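Long-range contact in endo-1,4-beta-xylanase (PDB 3KST), which probably hydrolyses O-glycosidic bonds in the breakdown of xylan, as a calcium-binding member of glycosyl hydrolase family 43: residues S16-Y28 / S296-K306. Residues are numbered along the deposited sequence; the frame is centred on the assembly and turned at random.
Sequences SVETNYLPIADPY and SGTVIKPRVLK
Glu18 and Thr19 together stand opposite the single residue Val304, which makes a classic beta bulge in the antiparallel pairing of the first modelled residues with the C-terminal strand. This pairing joins strand 17-19 to the last strand of the family 43 beta-propeller. Val304 O accepts two backbone bonds, from Glu18 N at 2.8 Å and from Thr19 N at 3.2 Å. Val304 N returns one to Thr19 O, and Lys306 N bonds Ser16 O almost straight (169°).

Glu18 CB lies 3.4 Å from Val304 O and also touches Lys306 CE. With CG anti to the backbone N (chi1 -177°), the chain runs beside Val304 and crosses Lys306 at about a right angle. CG and CD both lie against Lys306 CE. Glu18 OE1 forms a salt bridge with Lys306 NZ at 3.4 Å. OE1 also comes within 3.2 Å of Lys306 CE. OE2 sits near Val304 CG1 and makes a salt bridge with Arg63. Cut back to an alanine, Glu18 would lose its carboxylate, and Lys306 NZ and Arg63 would probably be left without their common partner.

On Val304, CG2 meets Thr19 CG2, Leu22 CD1 and Pro23 CD. Phe53 of strand 49-55 also touches Leu22 and Val304. Further along, Leu22 CB presses on Pro302 CG at a tight 3.5 Å.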
# COMPACT_ATOMS: atom_id res chain seq x y z
N SER A 16 2.80 23.52 -17.15
CA SER A 16 1.75 24.07 -16.25
C SER A 16 1.25 23.05 -15.23
O SER A 16 1.36 21.85 -15.44
CB SER A 16 0.58 24.61 -17.06
OG SER A 16 0.00 23.61 -17.86
N VAL A 17 0.68 23.58 -14.14
CA VAL A 17 0.26 22.78 -13.00
C VAL A 17 -1.20 22.29 -13.10
O VAL A 17 -2.10 23.09 -13.35
CB VAL A 17 0.40 23.62 -11.69
CG1 VAL A 17 -0.13 22.84 -10.49
CG2 VAL A 17 1.85 24.08 -11.47
N GLU A 18 -1.42 20.99 -12.92
CA GLU A 18 -2.79 20.45 -12.85
C GLU A 18 -3.25 20.59 -11.40
O GLU A 18 -4.35 21.09 -11.10
CB GLU A 18 -2.84 18.98 -13.31
CG GLU A 18 -4.22 18.39 -13.33
CD GLU A 18 -4.23 16.99 -13.87
OE1 GLU A 18 -4.10 16.83 -15.09
OE2 GLU A 18 -4.41 16.04 -13.07
N THR A 19 -2.42 20.11 -10.48
CA THR A 19 -2.67 20.24 -9.05
C THR A 19 -1.36 20.33 -8.28
O THR A 19 -0.37 19.74 -8.70
CB THR A 19 -3.53 19.06 -8.52
OG1 THR A 19 -3.73 19.21 -7.11
CG2 THR A 19 -2.86 17.72 -8.79
N ASN A 20 -1.38 21.06 -7.16
CA ASN A 20 -0.21 21.15 -6.25
C ASN A 20 -0.07 19.97 -5.27
O ASN A 20 0.65 20.06 -4.29
CB ASN A 20 -0.21 22.51 -5.49
CG ASN A 20 0.09 23.69 -6.41
OD1 ASN A 20 0.99 23.63 -7.25
ND2 ASN A 20 -0.63 24.80 -6.21
N TYR A 21 -0.77 18.86 -5.53
CA TYR A 21 -0.77 17.68 -4.67
C TYR A 21 -0.73 16.46 -5.55
O TYR A 21 -0.93 16.57 -6.75
CB TYR A 21 -2.07 17.63 -3.86
CG TYR A 21 -2.31 18.87 -3.12
CD1 TYR A 21 -3.01 19.92 -3.71
CD2 TYR A 21 -1.79 19.05 -1.82
CE1 TYR A 21 -3.19 21.12 -3.04
CE2 TYR A 21 -1.97 20.25 -1.14
CZ TYR A 21 -2.68 21.28 -1.75
OH TYR A 21 -2.89 22.45 -1.07
N LEU A 22 -0.48 15.30 -4.95
CA LEU A 22 -0.62 14.01 -5.66
C LEU A 22 -1.95 13.47 -5.09
O LEU A 22 -1.97 12.93 -3.97
CB LEU A 22 0.58 13.11 -5.43
CG LEU A 22 0.43 11.74 -6.10
CD1 LEU A 22 0.08 11.89 -7.60
CD2 LEU A 22 1.67 10.91 -5.91
N PRO A 23 -3.06 13.61 -5.85
CA PRO A 23 -4.37 13.44 -5.28
C PRO A 23 -4.87 12.00 -5.12
O PRO A 23 -5.93 11.64 -5.64
CB PRO A 23 -5.24 14.26 -6.24
CG PRO A 23 -4.62 14.01 -7.55
CD PRO A 23 -3.15 13.95 -7.30
N ILE A 24 -4.13 11.20 -4.36
CA ILE A 24 -4.52 9.79 -4.05
C ILE A 24 -4.34 9.49 -2.56
O ILE A 24 -3.54 10.16 -1.87
CB ILE A 24 -3.70 8.74 -4.86
CG1 ILE A 24 -2.17 8.88 -4.59
CG2 ILE A 24 -3.98 8.87 -6.37
CD1 ILE A 24 -1.27 7.92 -5.36
N ALA A 25 -5.08 8.49 -2.10
CA ALA A 25 -4.92 7.90 -0.77
C ALA A 25 -4.30 6.51 -0.97
O ALA A 25 -4.18 6.01 -2.10
CB ALA A 25 -6.27 7.81 -0.05
N ASP A 26 -3.93 5.89 0.14
CA ASP A 26 -3.38 4.52 0.18
C ASP A 26 -2.31 4.26 -0.90
O ASP A 26 -2.39 3.24 -1.63
CB ASP A 26 -4.58 3.56 0.00
CG ASP A 26 -5.74 3.85 0.96
OD1 ASP A 26 -5.52 4.25 2.15
OD2 ASP A 26 -6.91 3.63 0.55
N PRO A 27 -1.36 5.22 -1.07
CA PRO A 27 -0.42 5.13 -2.17
C PRO A 27 0.56 3.96 -2.20
O PRO A 27 0.96 3.41 -1.16
CB PRO A 27 0.34 6.48 -2.06
CG PRO A 27 0.39 6.70 -0.60
CD PRO A 27 -1.04 6.41 -0.25
N TYR A 28 0.87 3.57 -3.44
CA TYR A 28 1.91 2.59 -3.74
C TYR A 28 2.74 3.07 -4.93
O TYR A 28 2.17 3.47 -5.94
CB TYR A 28 1.29 1.23 -4.10
CG TYR A 28 2.34 0.17 -4.27
CD1 TYR A 28 2.78 -0.57 -3.17
CD2 TYR A 28 2.96 -0.03 -5.52
CE1 TYR A 28 3.81 -1.55 -3.33
CE2 TYR A 28 3.97 -1.01 -5.68
CZ TYR A 28 4.40 -1.74 -4.60
OH TYR A 28 5.40 -2.66 -4.77
N SER A 296 11.62 9.09 8.05
CA SER A 296 12.17 10.39 8.44
C SER A 296 12.43 11.34 7.27
O SER A 296 12.15 11.04 6.11
CB SER A 296 13.48 10.14 9.19
OG SER A 296 14.44 9.61 8.31
N GLY A 297 12.97 12.51 7.60
CA GLY A 297 13.36 13.48 6.60
C GLY A 297 12.30 14.48 6.22
O GLY A 297 11.12 14.36 6.56
N THR A 298 12.76 15.51 5.51
CA THR A 298 11.89 16.57 5.03
C THR A 298 10.91 15.95 4.04
O THR A 298 11.33 15.21 3.14
CB THR A 298 12.69 17.69 4.34
OG1 THR A 298 13.78 18.12 5.18
CG2 THR A 298 11.78 18.90 4.02
N VAL A 299 9.63 16.22 4.23
CA VAL A 299 8.57 15.78 3.32
C VAL A 299 8.68 16.34 1.88
O VAL A 299 8.80 17.56 1.70
CB VAL A 299 7.16 16.17 3.90
CG1 VAL A 299 6.08 16.08 2.86
CG2 VAL A 299 6.79 15.29 5.14
N ILE A 300 8.68 15.46 0.88
CA ILE A 300 8.55 15.88 -0.54
C ILE A 300 7.05 16.07 -0.74
O ILE A 300 6.28 15.11 -0.53
CB ILE A 300 9.04 14.81 -1.54
CG1 ILE A 300 10.53 14.50 -1.35
CG2 ILE A 300 8.73 15.26 -2.99
CD1 ILE A 300 11.04 13.38 -2.26
N LYS A 301 6.66 17.26 -1.19
CA LYS A 301 5.27 17.62 -1.46
C LYS A 301 5.11 17.49 -2.96
O LYS A 301 5.45 18.42 -3.68
CB LYS A 301 4.98 19.06 -1.04
CG LYS A 301 4.94 19.27 0.46
CD LYS A 301 4.48 20.69 0.77
CE LYS A 301 4.37 20.90 2.26
NZ LYS A 301 4.13 22.33 2.56
N PRO A 302 4.63 16.32 -3.44
CA PRO A 302 4.53 16.17 -4.90
C PRO A 302 3.41 17.00 -5.54
O PRO A 302 2.47 17.45 -4.87
CB PRO A 302 4.29 14.66 -5.06
CG PRO A 302 3.42 14.34 -3.90
CD PRO A 302 4.00 15.17 -2.75
N ARG A 303 3.51 17.23 -6.84
CA ARG A 303 2.47 17.96 -7.59
C ARG A 303 2.30 17.26 -8.92
O ARG A 303 3.21 16.51 -9.32
CB ARG A 303 2.85 19.42 -7.80
CG ARG A 303 4.20 19.61 -8.47
CD ARG A 303 4.48 21.07 -8.74
NE ARG A 303 5.61 21.21 -9.66
CZ ARG A 303 5.96 22.34 -10.29
NH1 ARG A 303 5.30 23.49 -10.13
NH2 ARG A 303 7.01 22.31 -11.12
N VAL A 304 1.20 17.55 -9.62
CA VAL A 304 0.93 16.94 -10.93
C VAL A 304 0.93 18.02 -11.98
O VAL A 304 0.26 19.05 -11.80
CB VAL A 304 -0.41 16.19 -10.97
CG1 VAL A 304 -0.62 15.60 -12.36
CG2 VAL A 304 -0.42 15.09 -9.92
N LEU A 305 1.67 17.76 -13.06
CA LEU A 305 1.82 18.65 -14.20
C LEU A 305 1.21 18.06 -15.47
O LEU A 305 1.06 16.84 -15.58
CB LEU A 305 3.31 18.88 -14.47
CG LEU A 305 4.17 19.33 -13.29
CD1 LEU A 305 5.63 19.51 -13.73
CD2 LEU A 305 3.61 20.62 -12.62
N LYS A 306 0.90 18.94 -16.42
CA LYS A 306 0.40 18.54 -17.74
C LYS A 306 1.11 19.27 -18.90
O LYS A 306 2.06 20.03 -18.68
CB LYS A 306 -1.09 18.76 -17.80
CG LYS A 306 -1.56 20.20 -17.52
CD LYS A 306 -3.08 20.32 -17.71
CE LYS A 306 -3.88 19.62 -16.62
NZ LYS A 306 -5.34 19.47 -16.89
OXT LYS A 306 0.74 19.09 -20.07
O HOH W 1 3.97 21.11 -17.25
O HOH W 2 3.39 20.56 -4.29
O HOH W 3 3.53 24.24 -7.97